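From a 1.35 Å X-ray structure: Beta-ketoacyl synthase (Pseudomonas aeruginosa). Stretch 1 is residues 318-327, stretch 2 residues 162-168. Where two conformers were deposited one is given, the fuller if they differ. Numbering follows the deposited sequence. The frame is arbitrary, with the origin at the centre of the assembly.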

ATOM      1  N   LEU A 318      -4.782  12.007  14.501  1.00 10.56           N
ATOM      2  CA  LEU A 318      -4.717  11.097  15.643  1.00 10.67           C
ATOM      3  C   LEU A 318      -3.449  11.463  16.385  1.00 10.86           C
ATOM      4  O   LEU A 318      -2.472  11.853  15.746  1.00 11.11           O
ATOM      5  CB  LEU A 318      -4.637   9.638  15.177  1.00 12.40           C
ATOM      6  CG  LEU A 318      -5.815   9.110  14.351  1.00 14.68           C
ATOM      7  CD1 LEU A 318      -5.487   7.777  13.679  1.00 16.12           C
ATOM      8  CD2 LEU A 318      -7.036   8.980  15.238  1.00 15.78           C
ATOM      9  N   PRO A 319      -3.447  11.338  17.725  1.00 11.27           N
ATOM     10  CA  PRO A 319      -2.255  11.767  18.471  1.00 12.46           C
ATOM     11  C   PRO A 319      -0.964  11.078  18.009  1.00 11.95           C
ATOM     12  O   PRO A 319       0.078  11.705  17.967  1.00 13.34           O
ATOM     13  CB  PRO A 319      -2.574  11.371  19.913  1.00 13.93           C
ATOM     14  CG  PRO A 319      -4.063  11.326  19.983  1.00 14.85           C
ATOM     15  CD  PRO A 319      -4.536  10.904  18.617  1.00 12.47           C
ATOM     16  N   GLU A 320      -1.033   9.797  17.679  1.00 11.94           N
ATOM     17  CA  GLU A 320       0.169   9.044  17.322  1.00 13.53           C
ATOM     18  C   GLU A 320       0.759   9.536  15.999  1.00 12.37           C
ATOM     19  O   GLU A 320       1.989   9.650  15.859  1.00 13.48           O
ATOM     20  CB  GLU A 320      -0.158   7.555  17.231  1.00 14.16           C
ATOM     21  CG  GLU A 320      -0.600   6.894  18.551  1.00 15.31           C
ATOM     22  CD  GLU A 320      -2.069   7.123  18.891  1.00 16.08           C
ATOM     23  OE1 GLU A 320      -2.818   7.765  18.093  1.00 17.02           O
ATOM     24  OE2 GLU A 320      -2.479   6.631  19.965  1.00 16.72           O
ATOM     25  N   CYS A 321      -0.108   9.839  15.030  1.00 13.07           N
ATOM     26  CA  CYS A 321       0.362  10.349  13.741  1.00 12.57           C
ATOM     27  C   CYS A 321       1.000  11.708  13.915  1.00 12.01           C
ATOM     28  O   CYS A 321       2.038  11.985  13.336  1.00 12.29           O
ATOM     29  CB  CYS A 321      -0.776  10.440  12.753  1.00 14.69           C
ATOM     30  SG  CYS A 321      -1.504   8.891  12.370  1.00 17.83           S
ATOM     31  N   ILE A 322       0.367  12.556  14.720  1.00 11.00           N
ATOM     32  CA  ILE A 322       0.887  13.883  14.952  1.00 10.79           C
ATOM     33  C   ILE A 322       2.252  13.791  15.633  1.00 11.47           C
ATOM     34  O   ILE A 322       3.208  14.445  15.207  1.00 12.51           O
ATOM     35  CB  ILE A 322      -0.098  14.755  15.768  1.00 10.64           C
ATOM     36  CG1 ILE A 322      -1.388  15.002  14.970  1.00 11.67           C
ATOM     37  CG2 ILE A 322       0.556  16.070  16.164  1.00 11.21           C
ATOM     38  CD1 ILE A 322      -2.521  15.572  15.811  1.00 12.60           C
ATOM     39  N   GLU A 323       2.362  12.976  16.681  1.00 11.45           N
ATOM     40  CA  GLU A 323       3.653  12.828  17.339  1.00 12.67           C
ATOM     41  C   GLU A 323       4.709  12.212  16.432  1.00 12.71           C
ATOM     42  O   GLU A 323       5.867  12.616  16.479  1.00 14.12           O
ATOM     43  CB  GLU A 323       3.549  12.051  18.648  1.00 13.28           C
ATOM     44  CG  GLU A 323       4.886  12.054  19.390  1.00 14.24           C
ATOM     45  CD  GLU A 323       4.902  11.325  20.712  1.00 14.87           C
ATOM     46  OE1 GLU A 323       3.843  10.914  21.221  1.00 15.27           O
ATOM     47  OE2 GLU A 323       6.015  11.178  21.262  1.00 14.59           O
ATOM     48  N   GLY A 324       4.312  11.246  15.610  1.00 12.81           N
ATOM     49  CA  GLY A 324       5.246  10.588  14.693  1.00 12.51           C
ATOM     50  C   GLY A 324       5.870  11.557  13.689  1.00 11.81           C
ATOM     51  O   GLY A 324       7.079  11.538  13.447  1.00 12.86           O
ATOM     52  N   TYR A 325       5.042  12.407  13.089  1.00 11.46           N
ATOM     53  CA  TYR A 325       5.562  13.423  12.187  1.00 11.92           C
ATOM     54  C   TYR A 325       6.338  14.527  12.910  1.00 12.29           C
ATOM     55  O   TYR A 325       7.351  15.003  12.411  1.00 13.87           O
ATOM     56  CB  TYR A 325       4.457  14.015  11.321  1.00 12.95           C
ATOM     57  CG  TYR A 325       4.007  13.124  10.184  1.00 15.20           C
ATOM     58  CD1 TYR A 325       4.812  12.917   9.081  1.00 15.67           C
ATOM     59  CD2 TYR A 325       2.777  12.501  10.216  1.00 16.34           C
ATOM     60  CE1 TYR A 325       4.399  12.111   8.028  1.00 16.07           C
ATOM     61  CE2 TYR A 325       2.344  11.706   9.167  1.00 16.93           C
ATOM     62  CZ  TYR A 325       3.168  11.503   8.083  1.00 17.04           C
ATOM     63  OH  TYR A 325       2.767  10.698   7.044  1.00 19.06           O
ATOM     64  N   SER A 326       5.859  14.922  14.084  0.50 12.70           N
ATOM     65  CA  SER A 326       6.559  15.907  14.894  0.50 12.73           C
ATOM     66  C   SER A 326       7.962  15.412  15.242  0.50 12.58           C
ATOM     67  O   SER A 326       8.927  16.168  15.189  0.50 13.28           O
ATOM     68  CB  SER A 326       5.771  16.211  16.168  0.50 13.84           C
ATOM     69  OG  SER A 326       4.526  16.812  15.869  0.50 15.91           O
ATOM     70  N   ALA A 327       8.067  14.132  15.579  1.00 12.49           N
ATOM     71  CA  ALA A 327       9.344  13.538  15.989  1.00 13.93           C
ATOM     72  C   ALA A 327      10.397  13.666  14.883  1.00 15.59           C
ATOM     73  O   ALA A 327      11.592  13.693  15.161  1.00 16.25           O
ATOM     74  CB  ALA A 327       9.169  12.070  16.387  1.00 13.58           C
TER
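Stretch 2, residues 162-168: YRALTVK

Stretch 2 packs across one flank of the helix that begins at P319, just after the N-cap residue L318. It starts as the end of a β-strand, at Y162 and R163, and continues from A164 to K168 without regular structure, extended at A164, L165 and V167 but with T166 in a helical conformation (phi/psi -73/-19) and K168 at -120/0. The segment runs crosswise to the helix axis; the CA atoms of E323 and L165 lie 7.2 Å apart, and those of I322 and V167 7.3 Å. Some 282 Å² is buried in all, and no direct hydrogen bond joins the two stretches.

Y162 lies out of reach of the helix, and R163 makes the first contact. Its CA-to-CB bond points toward the helix, and the long side chain, with chi1 in the p well and chi2 in t, carries the guanidinium to E323, itself extended with chi1 and chi2 both t. The salt bridge between R163 NH1 and E323 OE1 is long, at 4.0 Å, and the oxygen lies well out of the guanidinium plane, so the attraction is one of charge alone. Water 1 supplies the directed bonds: it accepts from R163 NH1 at 2.8 Å and donates to E323 OE1 at 2.9 Å.

A164 is exposed and does not touch the helix. L165 points toward it and gives up more surface to the contact than any other residue. A branched apolar side chain suits this buried site: L165 CD1 meets I322 CD1 at 3.9 Å, while L165 CD2 comes within 4.4 Å of P319 O.

T166 is exposed, its CA-to-CB bond directed sideways, and a polar residue is at home there. T166 OG1 stands 4.0 Å from S326 OG, and water 2 spans the gap, lying 2.9 Å from T166 OG1 and donating to S326 OG at 2.8 Å. S326 OG in turn donates to I322 O, one turn back in its own helix, at 2.8 Å.

V167 turns toward the helix again. Its compact, β-branched side chain fits close against the backbone-proximal part of I322, with V167 CB 3.7 Å from I322 CG2, and V167 CG2 reaches S326 OG at 3.4 Å. I322 thus serves both apolar neighbours, L165 and V167.

K168 points away and leaves the interface. Its ammonium folds back on its own stretch, where K168 NZ donates to L165 O at 2.7 Å, tying the end of the segment to its centre.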

ATOM      1  N   TYR A 162      -1.827  12.761  31.030  1.00 12.12           N
ATOM      2  CA  TYR A 162      -2.225  13.605  29.911  1.00 11.53           C
ATOM      3  C   TYR A 162      -1.138  14.594  29.563  1.00 11.56           C
ATOM      4  O   TYR A 162      -0.536  15.208  30.442  1.00 12.62           O
ATOM      5  CB  TYR A 162      -3.557  14.292  30.236  1.00 12.59           C
ATOM      6  CG  TYR A 162      -4.615  13.246  30.416  1.00 15.00           C
ATOM      7  CD1 TYR A 162      -4.833  12.647  31.650  1.00 17.05           C
ATOM      8  CD2 TYR A 162      -5.339  12.786  29.323  1.00 17.93           C
ATOM      9  CE1 TYR A 162      -5.761  11.627  31.788  1.00 20.32           C
ATOM     10  CE2 TYR A 162      -6.272  11.778  29.457  1.00 20.36           C
ATOM     11  CZ  TYR A 162      -6.481  11.203  30.687  1.00 22.42           C
ATOM     12  OH  TYR A 162      -7.419  10.193  30.814  1.00 27.12           O
ATOM     13  N   ARG A 163      -0.884  14.751  28.267  1.00 12.08           N
ATOM     14  CA  ARG A 163       0.169  15.652  27.817  1.00 12.36           C
ATOM     15  C   ARG A 163      -0.306  16.523  26.673  1.00 12.30           C
ATOM     16  O   ARG A 163      -1.311  16.235  26.030  1.00 12.78           O
ATOM     17  CB  ARG A 163       1.416  14.868  27.398  1.00 13.23           C
ATOM     18  CG  ARG A 163       1.201  13.982  26.164  1.00 14.16           C
ATOM     19  CD  ARG A 163       2.428  13.160  25.831  1.00 16.74           C
ATOM     20  NE  ARG A 163       3.559  14.028  25.500  1.00 20.31           N
ATOM     21  CZ  ARG A 163       3.804  14.537  24.297  1.00 21.38           C
ATOM     22  NH1 ARG A 163       3.021  14.251  23.265  1.00 21.52           N
ATOM     23  NH2 ARG A 163       4.846  15.337  24.129  1.00 22.94           N
ATOM     24  N   ALA A 164       0.443  17.587  26.424  1.00 12.66           N
ATOM     25  CA  ALA A 164       0.149  18.480  25.319  1.00 12.28           C
ATOM     26  C   ALA A 164       1.000  18.097  24.117  1.00 13.89           C
ATOM     27  O   ALA A 164       2.155  17.723  24.261  1.00 15.93           O
ATOM     28  CB  ALA A 164       0.408  19.905  25.711  1.00 13.36           C
ATOM     29  N   LEU A 165       0.402  18.172  22.936  1.00 13.51           N
ATOM     30  CA  LEU A 165       1.146  18.019  21.688  1.00 13.72           C
ATOM     31  C   LEU A 165       1.771  19.364  21.343  1.00 13.32           C
ATOM     32  O   LEU A 165       1.215  20.416  21.650  1.00 14.02           O
ATOM     33  CB  LEU A 165       0.207  17.597  20.558  1.00 13.91           C
ATOM     34  CG  LEU A 165      -0.570  16.288  20.709  1.00 15.20           C
ATOM     35  CD1 LEU A 165      -1.567  16.122  19.574  1.00 15.98           C
ATOM     36  CD2 LEU A 165       0.386  15.108  20.719  1.00 17.34           C
ATOM     37  N   THR A 166       2.924  19.348  20.695  1.00 13.57           N
ATOM     38  CA  THR A 166       3.531  20.604  20.248  1.00 13.87           C
ATOM     39  C   THR A 166       2.784  21.215  19.052  1.00 13.21           C
ATOM     40  O   THR A 166       2.941  22.387  18.765  1.00 14.60           O
ATOM     41  CB  THR A 166       4.991  20.409  19.849  1.00 15.21           C
ATOM     42  OG1 THR A 166       5.046  19.499  18.755  1.00 15.29           O
ATOM     43  CG2 THR A 166       5.810  19.876  21.039  1.00 16.28           C
ATOM     44  N   VAL A 167       1.993  20.398  18.365  1.00 11.84           N
ATOM     45  CA  VAL A 167       1.213  20.788  17.190  1.00 11.07           C
ATOM     46  C   VAL A 167      -0.243  20.944  17.604  1.00 11.72           C
ATOM     47  O   VAL A 167      -0.781  20.080  18.300  1.00 13.16           O
ATOM     48  CB  VAL A 167       1.347  19.690  16.105  1.00 11.12           C
ATOM     49  CG1 VAL A 167       0.354  19.879  14.962  1.00 12.02           C
ATOM     50  CG2 VAL A 167       2.782  19.667  15.590  1.00 12.87           C
ATOM     51  N   LYS A 168      -0.878  22.039  17.189  1.00 11.10           N
ATOM     52  CA  LYS A 168      -2.245  22.325  17.626  1.00 10.81           C
ATOM     53  C   LYS A 168      -3.237  22.431  16.471  1.00 10.36           C
ATOM     54  O   LYS A 168      -4.401  22.714  16.721  1.00 11.54           O
ATOM     55  CB  LYS A 168      -2.329  23.648  18.417  1.00 11.61           C
ATOM     56  CG  LYS A 168      -1.269  23.866  19.506  1.00 13.06           C
ATOM     57  CD  LYS A 168      -1.418  22.940  20.679  1.00 13.65           C
ATOM     58  CE  LYS A 168      -0.346  23.226  21.739  1.00 13.87           C
ATOM     59  NZ  LYS A 168      -0.440  22.248  22.833  1.00 14.95           N
TER
HETATM   60  O   HOH W   1       1.569  12.015  22.589  1.00 20.10           O
HETATM   61  O   HOH W   2       3.320  17.206  18.356  1.00 19.62           O